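Local structure of phenol hydroxylase component phN (Pseudomonas stutzeri, 3U52) at residues Q65-F76 and D137-A148. The protein is probably the diiron-bearing oxygenase component of a multicomponent phenol hydroxylase, which uses molecular oxygen to add a hydroxyl group to the aromatic ring of phenol. Numbering follows the deposited sequence.
Sequences QAEKEKKLYAIF and DELRHSQTQQHA. With FE (Fe (III) ion), chain G.
Charge pairing joins Glu69 to Arg140: OE1 of Glu69 lies at the edge of the guanidinium, near its plane, 2.4 Å from NH1 of Arg140, a salt bridge whose hydrogen bond is bent (127° at the hydrogen) and so short that the exact distance is doubtful. Bent at chi3 (106°), the Arg140 chain also directs NH2 to a second carboxylate, that of Asp232 on helix 220-250. Replacing Arg140 by alanine is likely to leave buried Glu69 without its salt-bridge partner and cost Asp232 one of its own. A hydrogen bond of 2.7 Å joins OH of Tyr73 to ND1 of His147, each atom at the edge of the other's ring; NE2 of His147 bonds to the backbone of another protein's chain. OG1 of Thr144 hydrogen-bonds O of Arg140 at 3.0 Å. Among apolar contacts, CZ of Phe76 meets CB of Ala148 at 3.6 Å, while CA of Ala148 sits over one ring face. CG2 of Thr144 reaches Leu72 CD2 at 3.9 Å. The axes run 19° apart, 11.2 Å at closest approach, a separation spanned by Glu69, Tyr73 and Arg140. From a different face, helix 125-155 supplies Glu138 and His141 to an iron; helix 58-81 thus packs against a metal-bearing helix of the carboxylate-bridged diiron four-helix bundle characteristic of bacterial multicomponent monooxygenases.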
ATOM      1  N   GLN A  65     -12.018  -4.555   6.334  1.00 18.22           N
ATOM      2  CA  GLN A  65     -11.154  -3.628   7.056  1.00 19.54           C
ATOM      3  C   GLN A  65      -9.692  -4.032   6.899  1.00 20.09           C
ATOM      4  O   GLN A  65      -8.842  -3.160   6.838  1.00 20.03           O
ATOM      5  CB  GLN A  65     -11.530  -3.573   8.546  1.00 19.34           C
ATOM      6  CG  GLN A  65     -12.912  -2.982   8.787  1.00 18.84           C
ATOM      7  CD  GLN A  65     -13.071  -1.549   8.231  1.00 21.81           C
ATOM      8  OE1 GLN A  65     -12.711  -0.589   8.847  1.00 29.44           O
ATOM      9  NE2 GLN A  65     -13.645  -1.434   7.088  1.00 25.87           N
ATOM     10  N   ALA A  66      -9.391  -5.338   6.840  1.00 18.70           N
ATOM     11  CA  ALA A  66      -8.007  -5.782   6.652  1.00 20.41           C
ATOM     12  C   ALA A  66      -7.455  -5.304   5.296  1.00 21.21           C
ATOM     13  O   ALA A  66      -6.293  -4.891   5.204  1.00 21.54           O
ATOM     14  CB  ALA A  66      -7.870  -7.282   6.794  1.00 20.71           C
ATOM     15  N   GLU A  67      -8.313  -5.294   4.284  1.00 22.44           N
ATOM     16  CA  GLU A  67      -7.948  -4.818   2.930  1.00 23.75           C
ATOM     17  C   GLU A  67      -7.593  -3.321   2.905  1.00 23.37           C
ATOM     18  O   GLU A  67      -6.534  -2.951   2.345  1.00 20.77           O
ATOM     19  CB  GLU A  67      -9.021  -5.175   1.889  1.00 24.48           C
ATOM     20  CG  GLU A  67      -8.711  -4.701   0.448  1.00 33.29           C
ATOM     21  CD  GLU A  67      -7.549  -5.483  -0.257  1.00 43.09           C
ATOM     22  OE1 GLU A  67      -7.113  -6.556   0.263  1.00 45.80           O
ATOM     23  OE2 GLU A  67      -7.080  -5.026  -1.349  1.00 47.14           O
ATOM     24  N   LYS A  68      -8.427  -2.493   3.547  1.00 21.84           N
ATOM     25  CA  LYS A  68      -8.178  -1.064   3.683  1.00 22.62           C
ATOM     26  C   LYS A  68      -6.894  -0.801   4.476  1.00 23.12           C
ATOM     27  O   LYS A  68      -6.073   0.047   4.071  1.00 22.20           O
ATOM     28  CB  LYS A  68      -9.352  -0.382   4.397  1.00 22.70           C
ATOM     29  CG  LYS A  68     -10.710  -0.604   3.654  1.00 28.32           C
ATOM     30  CD  LYS A  68     -11.964  -0.377   4.600  1.00 33.89           C
ATOM     31  CE  LYS A  68     -11.946   0.976   5.282  1.00 31.53           C
ATOM     32  NZ  LYS A  68     -12.073   1.947   4.177  1.00 34.83           N
ATOM     33  N   GLU A  69      -6.731  -1.500   5.614  1.00 23.04           N
ATOM     34  CA  GLU A  69      -5.520  -1.374   6.460  1.00 24.23           C
ATOM     35  C   GLU A  69      -4.190  -1.731   5.785  1.00 23.86           C
ATOM     36  O   GLU A  69      -3.182  -1.034   5.973  1.00 24.58           O
ATOM     37  CB  GLU A  69      -5.644  -2.189   7.753  1.00 24.36           C
ATOM     38  CG  GLU A  69      -6.711  -1.681   8.729  1.00 29.45           C
ATOM     39  CD  GLU A  69      -6.258  -0.466   9.524  1.00 36.87           C
ATOM     40  OE1 GLU A  69      -6.713   0.675   9.232  1.00 37.11           O
ATOM     41  OE2 GLU A  69      -5.436  -0.656  10.454  1.00 43.72           O
ATOM     42  N   LYS A  70      -4.163  -2.847   5.079  1.00 22.47           N
ATOM     43  CA  LYS A  70      -2.969  -3.257   4.376  1.00 22.98           C
ATOM     44  C   LYS A  70      -2.554  -2.178   3.351  1.00 21.66           C
ATOM     45  O   LYS A  70      -1.391  -1.858   3.247  1.00 20.95           O
ATOM     46  CB  LYS A  70      -3.146  -4.646   3.779  1.00 23.54           C
ATOM     47  CG  LYS A  70      -1.817  -5.223   3.170  1.00 30.05           C
ATOM     48  CD  LYS A  70      -1.525  -6.735   3.551  1.00 40.04           C
ATOM     49  CE  LYS A  70      -2.496  -7.744   2.839  1.00 44.71           C
ATOM     50  NZ  LYS A  70      -1.887  -9.118   2.525  1.00 48.95           N
ATOM     51  N   LYS A  71      -3.539  -1.575   2.677  1.00 21.58           N
ATOM     52  CA  LYS A  71      -3.294  -0.479   1.727  1.00 22.23           C
ATOM     53  C   LYS A  71      -2.823   0.822   2.389  1.00 21.71           C
ATOM     54  O   LYS A  71      -1.872   1.434   1.899  1.00 20.16           O
ATOM     55  CB  LYS A  71      -4.481  -0.256   0.784  1.00 21.55           C
ATOM     56  CG  LYS A  71      -4.765  -1.506  -0.088  1.00 26.59           C
ATOM     57  CD  LYS A  71      -5.681  -1.232  -1.287  1.00 33.18           C
ATOM     58  CE  LYS A  71      -7.080  -0.797  -0.864  1.00 38.86           C
ATOM     59  NZ  LYS A  71      -8.139  -1.375  -1.791  1.00 45.95           N
ATOM     60  N   LEU A  72      -3.466   1.181   3.511  1.00 21.03           N
ATOM     61  CA  LEU A  72      -3.155   2.360   4.309  1.00 21.50           C
ATOM     62  C   LEU A  72      -1.735   2.320   4.843  1.00 20.43           C
ATOM     63  O   LEU A  72      -1.014   3.297   4.694  1.00 19.20           O
ATOM     64  CB  LEU A  72      -4.147   2.468   5.492  1.00 22.10           C
ATOM     65  CG  LEU A  72      -3.971   3.685   6.435  1.00 27.38           C
ATOM     66  CD1 LEU A  72      -4.689   4.873   5.863  1.00 29.58           C
ATOM     67  CD2 LEU A  72      -4.465   3.435   7.844  1.00 28.49           C
ATOM     68  N   TYR A  73      -1.333   1.214   5.467  1.00 18.98           N
ATOM     69  CA  TYR A  73       0.006   1.059   6.006  1.00 20.13           C
ATOM     70  C   TYR A  73       1.139   0.996   4.970  1.00 20.25           C
ATOM     71  O   TYR A  73       2.228   1.502   5.214  1.00 20.54           O
ATOM     72  CB  TYR A  73       0.086  -0.125   6.985  1.00 20.75           C
ATOM     73  CG  TYR A  73      -0.512   0.313   8.307  1.00 22.69           C
ATOM     74  CD1 TYR A  73       0.254   1.034   9.240  1.00 24.71           C
ATOM     75  CD2 TYR A  73      -1.868   0.124   8.564  1.00 22.23           C
ATOM     76  CE1 TYR A  73      -0.333   1.477  10.451  1.00 26.87           C
ATOM     77  CE2 TYR A  73      -2.454   0.563   9.762  1.00 26.24           C
ATOM     78  CZ  TYR A  73      -1.686   1.236  10.694  1.00 25.17           C
ATOM     79  OH  TYR A  73      -2.252   1.683  11.884  1.00 25.55           O
ATOM     80  N   ALA A  74       0.842   0.429   3.813  1.00 20.06           N
ATOM     81  CA  ALA A  74       1.796   0.428   2.668  1.00 20.26           C
ATOM     82  C   ALA A  74       2.095   1.864   2.263  1.00 20.92           C
ATOM     83  O   ALA A  74       3.239   2.203   1.981  1.00 20.47           O
ATOM     84  CB  ALA A  74       1.199  -0.298   1.492  1.00 19.64           C
ATOM     85  N   ILE A  75       1.042   2.685   2.214  1.00 20.97           N
ATOM     86  CA  ILE A  75       1.177   4.098   1.839  1.00 22.35           C
ATOM     87  C   ILE A  75       1.934   4.856   2.937  1.00 22.36           C
ATOM     88  O   ILE A  75       2.822   5.686   2.631  1.00 22.78           O
ATOM     89  CB  ILE A  75      -0.202   4.735   1.521  1.00 21.72           C
ATOM     90  CG1 ILE A  75      -0.755   4.125   0.227  1.00 22.74           C
ATOM     91  CG2 ILE A  75      -0.114   6.266   1.372  1.00 23.62           C
ATOM     92  CD1 ILE A  75      -2.239   4.286  -0.048  1.00 20.97           C
ATOM     93  N   PHE A  76       1.585   4.596   4.205  1.00 21.70           N
ATOM     94  CA  PHE A  76       2.261   5.266   5.329  1.00 22.33           C
ATOM     95  C   PHE A  76       3.778   4.987   5.336  1.00 23.79           C
ATOM     96  O   PHE A  76       4.584   5.888   5.699  1.00 24.47           O
ATOM     97  CB  PHE A  76       1.706   4.809   6.702  1.00 22.23           C
ATOM     98  CG  PHE A  76       0.385   5.410   7.084  1.00 20.99           C
ATOM     99  CD1 PHE A  76      -0.168   6.474   6.391  1.00 20.89           C
ATOM    100  CD2 PHE A  76      -0.279   4.930   8.211  1.00 24.59           C
ATOM    101  CE1 PHE A  76      -1.414   7.031   6.787  1.00 24.50           C
ATOM    102  CE2 PHE A  76      -1.536   5.456   8.608  1.00 21.35           C
ATOM    103  CZ  PHE A  76      -2.082   6.526   7.918  1.00 21.87           C
ATOM    104  N   ASP A 137     -14.299   0.875  15.362  1.00 18.56           N
ATOM    105  CA  ASP A 137     -13.865   1.868  14.349  1.00 18.47           C
ATOM    106  C   ASP A 137     -13.169   3.085  14.952  1.00 18.65           C
ATOM    107  O   ASP A 137     -12.215   3.625  14.368  1.00 18.53           O
ATOM    108  CB  ASP A 137     -15.048   2.387  13.500  1.00 18.95           C
ATOM    109  CG  ASP A 137     -15.740   1.326  12.675  1.00 21.17           C
ATOM    110  OD1 ASP A 137     -15.221   0.215  12.369  1.00 25.87           O
ATOM    111  OD2 ASP A 137     -16.909   1.619  12.323  1.00 27.15           O
ATOM    112  N   GLU A 138     -13.666   3.601  16.082  1.00 17.63           N
ATOM    113  CA  GLU A 138     -13.014   4.763  16.728  1.00 17.75           C
ATOM    114  C   GLU A 138     -11.640   4.388  17.279  1.00 17.39           C
ATOM    115  O   GLU A 138     -10.721   5.207  17.243  1.00 18.22           O
ATOM    116  CB  GLU A 138     -13.865   5.333  17.855  1.00 17.59           C
ATOM    117  CG  GLU A 138     -15.283   5.619  17.386  1.00 18.07           C
ATOM    118  CD  GLU A 138     -15.338   6.811  16.413  1.00 25.43           C
ATOM    119  OE1 GLU A 138     -16.437   7.158  15.977  1.00 29.88           O
ATOM    120  OE2 GLU A 138     -14.277   7.399  16.080  1.00 28.16           O
ATOM    121  N   LEU A 139     -11.506   3.178  17.811  1.00 16.33           N
ATOM    122  CA  LEU A 139     -10.202   2.678  18.169  1.00 17.11           C
ATOM    123  C   LEU A 139      -9.281   2.708  16.939  1.00 17.82           C
ATOM    124  O   LEU A 139      -8.119   3.097  16.994  1.00 17.31           O
ATOM    125  CB  LEU A 139     -10.319   1.224  18.644  1.00 17.43           C
ATOM    126  CG  LEU A 139      -8.967   0.672  19.158  1.00 18.53           C
ATOM    127  CD1 LEU A 139      -8.282   1.587  20.261  1.00 18.73           C
ATOM    128  CD2 LEU A 139      -9.121  -0.816  19.649  1.00 20.14           C
ATOM    129  N   ARG A 140      -9.789   2.233  15.827  1.00 17.32           N
ATOM    130  CA  ARG A 140      -8.989   2.262  14.615  1.00 18.21           C
ATOM    131  C   ARG A 140      -8.563   3.676  14.294  1.00 17.09           C
ATOM    132  O   ARG A 140      -7.418   3.911  13.951  1.00 17.31           O
ATOM    133  CB  ARG A 140      -9.793   1.726  13.446  1.00 17.66           C
ATOM    134  CG  ARG A 140      -8.980   1.830  12.141  1.00 23.41           C
ATOM    135  CD  ARG A 140      -9.652   1.177  11.025  1.00 30.12           C
ATOM    136  NE  ARG A 140     -10.182   2.166  10.171  1.00 38.25           N
ATOM    137  CZ  ARG A 140      -9.742   2.394   8.950  1.00 41.63           C
ATOM    138  NH1 ARG A 140      -8.754   1.669   8.432  1.00 43.60           N
ATOM    139  NH2 ARG A 140     -10.302   3.355   8.250  1.00 42.64           N
ATOM    140  N   HIS A 141      -9.492   4.621  14.404  1.00 16.58           N
ATOM    141  CA  HIS A 141      -9.249   6.013  14.008  1.00 18.58           C
ATOM    142  C   HIS A 141      -8.190   6.616  14.889  1.00 18.04           C
ATOM    143  O   HIS A 141      -7.268   7.271  14.417  1.00 17.63           O
ATOM    144  CB  HIS A 141     -10.564   6.830  14.056  1.00 17.59           C
ATOM    145  CG  HIS A 141     -11.524   6.461  12.966  1.00 22.28           C
ATOM    146  ND1 HIS A 141     -12.800   6.969  12.894  1.00 23.51           N
ATOM    147  CD2 HIS A 141     -11.395   5.622  11.902  1.00 22.18           C
ATOM    148  CE1 HIS A 141     -13.416   6.465  11.839  1.00 22.95           C
ATOM    149  NE2 HIS A 141     -12.580   5.664  11.210  1.00 24.05           N
ATOM    150  N   SER A 142      -8.293   6.313  16.182  1.00 18.59           N
ATOM    151  CA  SER A 142      -7.293   6.727  17.179  1.00 18.06           C
ATOM    152  C   SER A 142      -5.842   6.234  16.831  1.00 18.36           C
ATOM    153  O   SER A 142      -4.892   7.000  16.790  1.00 17.21           O
ATOM    154  CB  SER A 142      -7.734   6.135  18.530  1.00 17.64           C
ATOM    155  OG  SER A 142      -6.783   6.438  19.507  1.00 21.26           O
ATOM    156  N   GLN A 143      -5.697   4.935  16.628  1.00 18.60           N
ATOM    157  CA  GLN A 143      -4.400   4.324  16.408  1.00 18.73           C
ATOM    158  C   GLN A 143      -3.816   4.672  15.053  1.00 18.94           C
ATOM    159  O   GLN A 143      -2.626   4.959  14.964  1.00 19.86           O
ATOM    160  CB  GLN A 143      -4.537   2.810  16.599  1.00 18.12           C
ATOM    161  CG  GLN A 143      -5.008   2.428  18.024  1.00 17.67           C
ATOM    162  CD  GLN A 143      -4.950   0.939  18.248  1.00 17.72           C
ATOM    163  OE1 GLN A 143      -5.224   0.165  17.324  1.00 20.33           O
ATOM    164  NE2 GLN A 143      -4.584   0.524  19.463  1.00 15.60           N
ATOM    165  N   THR A 144      -4.610   4.640  13.997  1.00 19.58           N
ATOM    166  CA  THR A 144      -4.101   4.993  12.679  1.00 19.60           C
ATOM    167  C   THR A 144      -3.697   6.479  12.586  1.00 20.21           C
ATOM    168  O   THR A 144      -2.756   6.814  11.892  1.00 19.46           O
ATOM    169  CB  THR A 144      -5.085   4.643  11.542  1.00 20.35           C
ATOM    170  OG1 THR A 144      -6.237   5.459  11.652  1.00 23.30           O
ATOM    171  CG2 THR A 144      -5.529   3.181  11.592  1.00 21.07           C
ATOM    172  N   GLN A 145      -4.388   7.366  13.303  1.00 19.16           N
ATOM    173  CA  GLN A 145      -3.923   8.735  13.462  1.00 19.00           C
ATOM    174  C   GLN A 145      -2.565   8.833  14.171  1.00 19.18           C
ATOM    175  O   GLN A 145      -1.713   9.556  13.696  1.00 17.50           O
ATOM    176  CB  GLN A 145      -5.006   9.603  14.150  1.00 18.58           C
ATOM    177  CG  GLN A 145      -6.198   9.779  13.195  1.00 19.86           C
ATOM    178  CD  GLN A 145      -7.421  10.355  13.875  1.00 24.57           C
ATOM    179  OE1 GLN A 145      -7.311  10.853  14.986  1.00 21.99           O
ATOM    180  NE2 GLN A 145      -8.597  10.304  13.194  1.00 20.50           N
ATOM    181  N   GLN A 146      -2.329   8.061  15.245  1.00 19.96           N
ATOM    182  CA  GLN A 146      -1.004   8.067  15.877  1.00 20.28           C
ATOM    183  C   GLN A 146       0.058   7.633  14.876  1.00 21.58           C
ATOM    184  O   GLN A 146       1.198   8.142  14.901  1.00 21.73           O
ATOM    185  CB  GLN A 146      -0.903   7.121  17.066  1.00 21.19           C
ATOM    186  CG  GLN A 146      -1.850   7.428  18.210  1.00 22.51           C
ATOM    187  CD  GLN A 146      -1.633   8.808  18.807  1.00 27.70           C
ATOM    188  OE1 GLN A 146      -0.486   9.225  19.058  1.00 27.97           O
ATOM    189  NE2 GLN A 146      -2.738   9.517  19.071  1.00 25.41           N
ATOM    190  N   HIS A 147      -0.290   6.673  14.026  1.00 20.17           N
ATOM    191  CA  HIS A 147       0.681   6.155  13.052  1.00 19.72           C
ATOM    192  C   HIS A 147       0.876   7.159  11.937  1.00 19.48           C
ATOM    193  O   HIS A 147       2.008   7.355  11.497  1.00 19.41           O
ATOM    194  CB  HIS A 147       0.247   4.759  12.559  1.00 18.56           C
ATOM    195  CG  HIS A 147       0.337   3.715  13.637  1.00 17.64           C
ATOM    196  ND1 HIS A 147      -0.513   2.638  13.721  1.00 22.12           N
ATOM    197  CD2 HIS A 147       1.217   3.567  14.648  1.00 21.03           C
ATOM    198  CE1 HIS A 147      -0.190   1.894  14.757  1.00 21.14           C
ATOM    199  NE2 HIS A 147       0.853   2.441  15.343  1.00 20.62           N
ATOM    200  N   ALA A 148      -0.204   7.841  11.535  1.00 18.36           N
ATOM    201  CA  ALA A 148      -0.155   8.844  10.451  1.00 20.48           C
ATOM    202  C   ALA A 148       0.762  10.011  10.788  1.00 22.05           C
ATOM    203  O   ALA A 148       1.524  10.465   9.942  1.00 23.98           O
ATOM    204  CB  ALA A 148      -1.562   9.388  10.089  1.00 18.98           C
TER
HETATM  205 FE    FE G 512     -13.804   8.581  14.327  1.00 33.41          FE